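PDB 3OZQ: Serpin48 from Tenebrio molitor, which inhibits the serine protease SPE with high specificity in the innate immunity of this insect. Local coordinates for residues A[124-129]-A[159-164]; A[21-26]-A[252-257]. All blocks are in the same frame, centred on the assembly; numbering follows the deposited sequence.

Interaction 1: residues A[124-129]-A[159-164]; sequences VDFSEK and NLTRVV
As F126 turns in toward T161, the bend that carries it is held by D125 OD1, which two groups of S127 grip: the backbone N at 2.7 Å, and OG through a weak bond of 2.8 Å. The first bond closes an Asx turn, with the N-H coming from above the carboxylate plane. Aspartate suits this place because its short side chain lets OD1 reach forward to the N-H two residues on, as an Asx turn requires. The contact itself is apolar. T161 CG2 stands 3.6 Å from the centroid of the F126 ring and only 10° off its normal, a CH-pi contact over the middle of the face. Threonine serves both ends here: with CG2 anti to the backbone N (OG1 chi1 -57°), the methyl is sent over the ring, while OG1 stays beside the backbone N and accepts a hydrogen bond from N158 N. V164 adds a second methyl, CG2, obliquely, 3.8 Å from F126 CE1. T161 O also comes close, 3.5 Å from F126 CD2. The opposite face of the ring takes V124 CG1, offset toward the rim, so the phenyl is held between methyl groups. With F126 cut back to alanine, T161 CG2 and V164 CG2 would probably lose the surface they pack on, and a gap would open between the segments. Further along, R162 turns away and folds back, NE giving a 2.8 Å bond to L160 O. Around this buried site, strand 120-124 ends and E128 takes the N-cap position of helix 129-143, whose M136 touches V164. F126 also rests on Y98 of strand 90-100, and R162 and V163 mark where strand 163-174 sets out, pairing with K100 and S311 on its two neighbours.

Interaction 2: residues A[21-26]-A[252-257]; sequences SVYKEV and RSFLPH
Helix 10-29 and the weakly bonded helical turn 252-254 stand well apart, with Y23 CA 10.2 Å from F254 CA at their nearest, so long side chains must span the space. They do so as an offset edge-to-face aromatic pair, in the part of the serpin fold where helices pack against strands 356-362 and 365-372. F254 turns its edge to the face of Y23, with centroids 5.7 Å apart and planes at 62°. The Y23 ring gets there because CG is anti to the backbone N (chi1 -179°), which swings it out from the helix. Tyrosine suits a place with an apolar ring and a polar end: its OH is hydrogen-bonded to E247, while its ring also meets F34. Phenylalanine suits the other side, where F254 is buried against I366 and A369 and its ring meets that of Y359. Behind F254 the chain leaves the helical turn. R252 O there receives two weak bonds, one from L255 N and one from H257 NE2 at 3.5 Å, which only loosely link the following loop to the turn. Between the rings the closest approach is made by one corner of each: F254 CZ lies 3.8 Å from Y23 CD1, and F254 CE1 follows at 4.0 Å from the same carbon.

In the fold
The two contacts lie in different parts of one serpin domain, with centres 34 Å apart and nearest atoms about 17 Å apart, and they do not touch. Along the chain the order is 21-26, 124-129, 159-164, 252-257, so interaction 2 joins the N-terminal helix to a segment some 226 residues further on while interaction 1 joins two loops lying between them. They share no helix or strand. Interaction 1 sits where strand 120-124 gives way to the start of helix 129-143, beside the start of strand 163-174. Interaction 2 joins helix 10-29 to the short helix 250-254 over strand 365-372. Apolar packing thus joins parts about 30 residues apart in one case and over 220 in the other.

Interaction 1: residues A[124-129]-A[159-164]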
loop_
_atom_site.group_PDB
_atom_site.type_symbol
_atom_site.label_atom_id
_atom_site.label_comp_id
_atom_site.label_asym_id
_atom_site.label_seq_id
_atom_site.Cartn_x
_atom_site.Cartn_y
_atom_site.Cartn_z
ATOM N N VAL A 124 17.269 13.113 14.525
ATOM C CA VAL A 124 17.167 14.324 13.728
ATOM C C VAL A 124 16.653 15.429 14.623
ATOM O O VAL A 124 15.846 15.179 15.518
ATOM C CB VAL A 124 16.218 14.144 12.493
ATOM C CG1 VAL A 124 14.789 13.868 12.940
ATOM C CG2 VAL A 124 16.261 15.370 11.590
ATOM N N ASP A 125 17.137 16.645 14.394
ATOM C CA ASP A 125 16.666 17.798 15.144
ATOM C C ASP A 125 15.416 18.379 14.506
ATOM O O ASP A 125 15.489 18.996 13.445
ATOM C CB ASP A 125 17.743 18.880 15.207
ATOM C CG ASP A 125 17.383 20.000 16.174
ATOM O OD1 ASP A 125 16.221 20.040 16.635
ATOM O OD2 ASP A 125 18.259 20.841 16.472
ATOM N N PHE A 126 14.272 18.199 15.159
ATOM C CA PHE A 126 13.016 18.736 14.635
ATOM C C PHE A 126 12.846 20.232 14.949
ATOM O O PHE A 126 11.895 20.862 14.484
ATOM C CB PHE A 126 11.810 17.946 15.161
ATOM C CG PHE A 126 11.822 16.468 14.800
ATOM C CD1 PHE A 126 11.489 16.040 13.524
ATOM C CD2 PHE A 126 12.133 15.517 15.752
ATOM C CE1 PHE A 126 11.490 14.684 13.201
ATOM C CE2 PHE A 126 12.131 14.160 15.437
ATOM C CZ PHE A 126 11.809 13.746 14.176
ATOM N N SER A 127 13.762 20.792 15.740
ATOM C CA SER A 127 13.706 22.214 16.091
ATOM C C SER A 127 13.561 23.068 14.845
ATOM O O SER A 127 12.595 23.822 14.703
ATOM C CB SER A 127 14.969 22.656 16.844
ATOM O OG SER A 127 15.042 22.071 18.126
ATOM N N GLU A 128 14.541 22.952 13.953
ATOM C CA GLU A 128 14.531 23.674 12.694
ATOM C C GLU A 128 13.598 22.938 11.740
ATOM O O GLU A 128 14.015 21.993 11.083
ATOM C CB GLU A 128 15.941 23.715 12.105
ATOM C CG GLU A 128 17.004 24.289 13.031
ATOM C CD GLU A 128 16.970 25.805 13.093
ATOM O OE1 GLU A 128 17.348 26.442 12.082
ATOM O OE2 GLU A 128 16.566 26.353 14.147
ATOM N N LYS A 129 12.344 23.374 11.667
ATOM C CA LYS A 129 11.315 22.636 10.939
ATOM C C LYS A 129 11.741 22.285 9.524
ATOM O O LYS A 129 11.714 21.114 9.135
ATOM C CB LYS A 129 9.995 23.410 10.906
ATOM C CG LYS A 129 9.300 23.586 12.265
ATOM C CD LYS A 129 7.968 24.333 12.086
ATOM C CE LYS A 129 7.082 24.297 13.331
ATOM N NZ LYS A 129 7.392 25.350 14.347
ATOM N N ASN A 159 7.394 21.865 18.031
ATOM C CA ASN A 159 8.228 21.739 19.216
ATOM C C ASN A 159 8.036 20.402 19.926
ATOM O O ASN A 159 8.935 19.933 20.619
ATOM C CB ASN A 159 8.044 22.930 20.183
ATOM C CG ASN A 159 6.589 23.372 20.321
ATOM O OD1 ASN A 159 5.965 23.165 21.361
ATOM N ND2 ASN A 159 6.061 24.016 19.287
ATOM N N LEU A 160 6.877 19.776 19.731
ATOM C CA LEU A 160 6.619 18.472 20.342
ATOM C C LEU A 160 6.892 17.247 19.452
ATOM O O LEU A 160 6.607 16.126 19.854
ATOM C CB LEU A 160 5.189 18.400 20.868
ATOM C CG LEU A 160 4.941 18.957 22.270
ATOM C CD1 LEU A 160 3.532 18.584 22.694
ATOM C CD2 LEU A 160 5.966 18.427 23.255
ATOM N N THR A 161 7.432 17.440 18.256
ATOM C CA THR A 161 7.700 16.290 17.399
ATOM C C THR A 161 8.762 15.430 18.069
ATOM O O THR A 161 9.848 15.922 18.388
ATOM C CB THR A 161 8.134 16.695 15.974
ATOM O OG1 THR A 161 7.128 17.523 15.390
ATOM C CG2 THR A 161 8.314 15.451 15.095
ATOM N N ARG A 162 8.422 14.159 18.309
ATOM C CA ARG A 162 9.275 13.218 19.045
ATOM C C ARG A 162 9.694 12.005 18.213
ATOM O O ARG A 162 10.870 11.680 18.137
ATOM C CB ARG A 162 8.572 12.748 20.325
ATOM C CG ARG A 162 8.866 13.643 21.556
ATOM C CD ARG A 162 7.689 13.688 22.542
ATOM N NE ARG A 162 6.466 14.245 21.939
ATOM C CZ ARG A 162 5.281 14.267 22.545
ATOM N NH1 ARG A 162 5.154 13.773 23.767
ATOM N NH2 ARG A 162 4.226 14.783 21.941
ATOM N N VAL A 163 8.721 11.327 17.609
ATOM C CA VAL A 163 9.029 10.259 16.648
ATOM C C VAL A 163 8.175 10.366 15.396
ATOM O O VAL A 163 6.941 10.497 15.472
ATOM C CB VAL A 163 8.829 8.851 17.242
ATOM C CG1 VAL A 163 9.058 7.778 16.163
ATOM C CG2 VAL A 163 9.759 8.633 18.429
ATOM N N VAL A 164 8.835 10.300 14.241
ATOM C CA VAL A 164 8.142 10.344 12.972
ATOM C C VAL A 164 8.439 9.073 12.193
ATOM O O VAL A 164 9.605 8.728 11.990
ATOM C CB VAL A 164 8.570 11.568 12.139
ATOM C CG1 VAL A 164 7.914 11.530 10.758
ATOM C CG2 VAL A 164 8.213 12.848 12.884
#

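Interaction 2: residues A[21-26]-A[252-257]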
loop_
_atom_site.group_PDB
_atom_site.type_symbol
_atom_site.label_atom_id
_atom_site.label_comp_id
_atom_site.label_asym_id
_atom_site.label_seq_id
_atom_site.Cartn_x
_atom_site.Cartn_y
_atom_site.Cartn_z
ATOM N N SER A 21 -9.895 -2.753 6.266
ATOM C CA SER A 21 -10.064 -1.844 7.387
ATOM C C SER A 21 -9.341 -0.540 7.082
ATOM O O SER A 21 -9.866 0.534 7.328
ATOM C CB SER A 21 -9.526 -2.458 8.688
ATOM O OG SER A 21 -10.205 -3.664 9.013
ATOM N N VAL A 22 -8.134 -0.643 6.535
ATOM C CA VAL A 22 -7.388 0.547 6.143
ATOM C C VAL A 22 -8.094 1.323 5.033
ATOM O O VAL A 22 -8.254 2.544 5.130
ATOM C CB VAL A 22 -5.935 0.211 5.762
ATOM C CG1 VAL A 22 -5.247 1.427 5.155
ATOM C CG2 VAL A 22 -5.163 -0.235 7.010
ATOM N N TYR A 23 -8.538 0.610 3.992
ATOM C CA TYR A 23 -9.225 1.234 2.867
ATOM C C TYR A 23 -10.405 2.060 3.385
ATOM O O TYR A 23 -10.572 3.222 3.008
ATOM C CB TYR A 23 -9.667 0.153 1.852
ATOM C CG TYR A 23 -10.378 0.631 0.610
ATOM C CD1 TYR A 23 -9.796 0.490 -0.649
ATOM C CD2 TYR A 23 -11.641 1.200 0.685
ATOM C CE1 TYR A 23 -10.462 0.908 -1.802
ATOM C CE2 TYR A 23 -12.310 1.620 -0.451
ATOM C CZ TYR A 23 -11.716 1.476 -1.692
ATOM O OH TYR A 23 -12.394 1.905 -2.806
ATOM N N LYS A 24 -11.208 1.465 4.265
ATOM C CA LYS A 24 -12.410 2.125 4.784
ATOM C C LYS A 24 -12.074 3.430 5.479
ATOM O O LYS A 24 -12.803 4.410 5.375
ATOM C CB LYS A 24 -13.165 1.204 5.755
ATOM C CG LYS A 24 -14.562 1.699 6.115
ATOM C CD LYS A 24 -15.393 0.616 6.821
ATOM C CE LYS A 24 -15.985 -0.405 5.835
ATOM N NZ LYS A 24 -17.285 0.015 5.195
ATOM N N GLU A 25 -10.961 3.439 6.196
ATOM C CA GLU A 25 -10.512 4.651 6.863
ATOM C C GLU A 25 -10.011 5.689 5.863
ATOM O O GLU A 25 -10.401 6.853 5.921
ATOM C CB GLU A 25 -9.413 4.316 7.869
ATOM C CG GLU A 25 -9.658 4.886 9.234
ATOM C CD GLU A 25 -11.099 4.733 9.673
ATOM O OE1 GLU A 25 -11.594 3.590 9.720
ATOM O OE2 GLU A 25 -11.736 5.763 9.976
ATOM N N VAL A 26 -9.156 5.266 4.936
ATOM C CA VAL A 26 -8.557 6.215 3.995
ATOM C C VAL A 26 -9.613 6.941 3.171
ATOM O O VAL A 26 -9.493 8.139 2.909
ATOM C CB VAL A 26 -7.515 5.558 3.086
ATOM C CG1 VAL A 26 -7.166 6.487 1.915
ATOM C CG2 VAL A 26 -6.278 5.221 3.892
ATOM N N ARG A 252 -16.040 -7.816 1.695
ATOM C CA ARG A 252 -16.282 -8.849 0.694
ATOM C C ARG A 252 -15.419 -8.636 -0.550
ATOM O O ARG A 252 -14.945 -9.592 -1.159
ATOM C CB ARG A 252 -17.762 -8.896 0.313
ATOM C CG ARG A 252 -18.640 -9.672 1.286
ATOM C CD ARG A 252 -18.577 -9.090 2.690
ATOM N NE ARG A 252 -19.534 -9.727 3.593
ATOM C CZ ARG A 252 -20.740 -9.237 3.870
ATOM N NH1 ARG A 252 -21.139 -8.098 3.317
ATOM N NH2 ARG A 252 -21.547 -9.885 4.702
ATOM N N SER A 253 -15.195 -7.378 -0.910
ATOM C CA SER A 253 -14.482 -7.067 -2.146
ATOM C C SER A 253 -13.019 -7.527 -2.154
ATOM O O SER A 253 -12.439 -7.734 -3.217
ATOM C CB SER A 253 -14.578 -5.571 -2.453
ATOM O OG SER A 253 -15.927 -5.140 -2.414
ATOM N N PHE A 254 -12.416 -7.682 -0.981
ATOM C CA PHE A 254 -11.005 -8.072 -0.918
ATOM C C PHE A 254 -10.814 -9.554 -0.624
ATOM O O PHE A 254 -9.734 -10.109 -0.841
ATOM C CB PHE A 254 -10.251 -7.219 0.105
ATOM C CG PHE A 254 -9.982 -5.824 -0.365
ATOM C CD1 PHE A 254 -10.760 -4.769 0.070
ATOM C CD2 PHE A 254 -8.961 -5.571 -1.259
ATOM C CE1 PHE A 254 -10.516 -3.485 -0.373
ATOM C CE2 PHE A 254 -8.721 -4.288 -1.714
ATOM C CZ PHE A 254 -9.496 -3.244 -1.262
ATOM N N LEU A 255 -11.876 -10.185 -0.135
ATOM C CA LEU A 255 -11.889 -11.626 0.072
ATOM C C LEU A 255 -11.426 -12.371 -1.166
ATOM O O LEU A 255 -11.713 -11.963 -2.289
ATOM C CB LEU A 255 -13.294 -12.098 0.432
ATOM C CG LEU A 255 -13.923 -11.466 1.668
ATOM C CD1 LEU A 255 -15.197 -12.218 2.038
ATOM C CD2 LEU A 255 -12.930 -11.464 2.815
ATOM N N PRO A 256 -10.700 -13.473 -0.960
ATOM C CA PRO A 256 -10.282 -14.356 -2.051
ATOM C C PRO A 256 -11.495 -15.081 -2.631
ATOM O O PRO A 256 -12.411 -15.455 -1.890
ATOM C CB PRO A 256 -9.354 -15.358 -1.354
ATOM C CG PRO A 256 -8.997 -14.725 -0.043
ATOM C CD PRO A 256 -10.194 -13.925 0.342
ATOM N N HIS A 257 -11.511 -15.264 -3.944
ATOM C CA HIS A 257 -12.638 -15.916 -4.600
ATOM C C HIS A 257 -12.170 -17.067 -5.477
ATOM O O HIS A 257 -10.991 -17.154 -5.823
ATOM C CB HIS A 257 -13.432 -14.913 -5.436
ATOM C CG HIS A 257 -14.110 -13.849 -4.629
ATOM N ND1 HIS A 257 -15.236 -14.093 -3.872
ATOM C CD2 HIS A 257 -13.823 -12.536 -4.464
ATOM C CE1 HIS A 257 -15.614 -12.976 -3.275
ATOM N NE2 HIS A 257 -14.773 -12.016 -3.618
#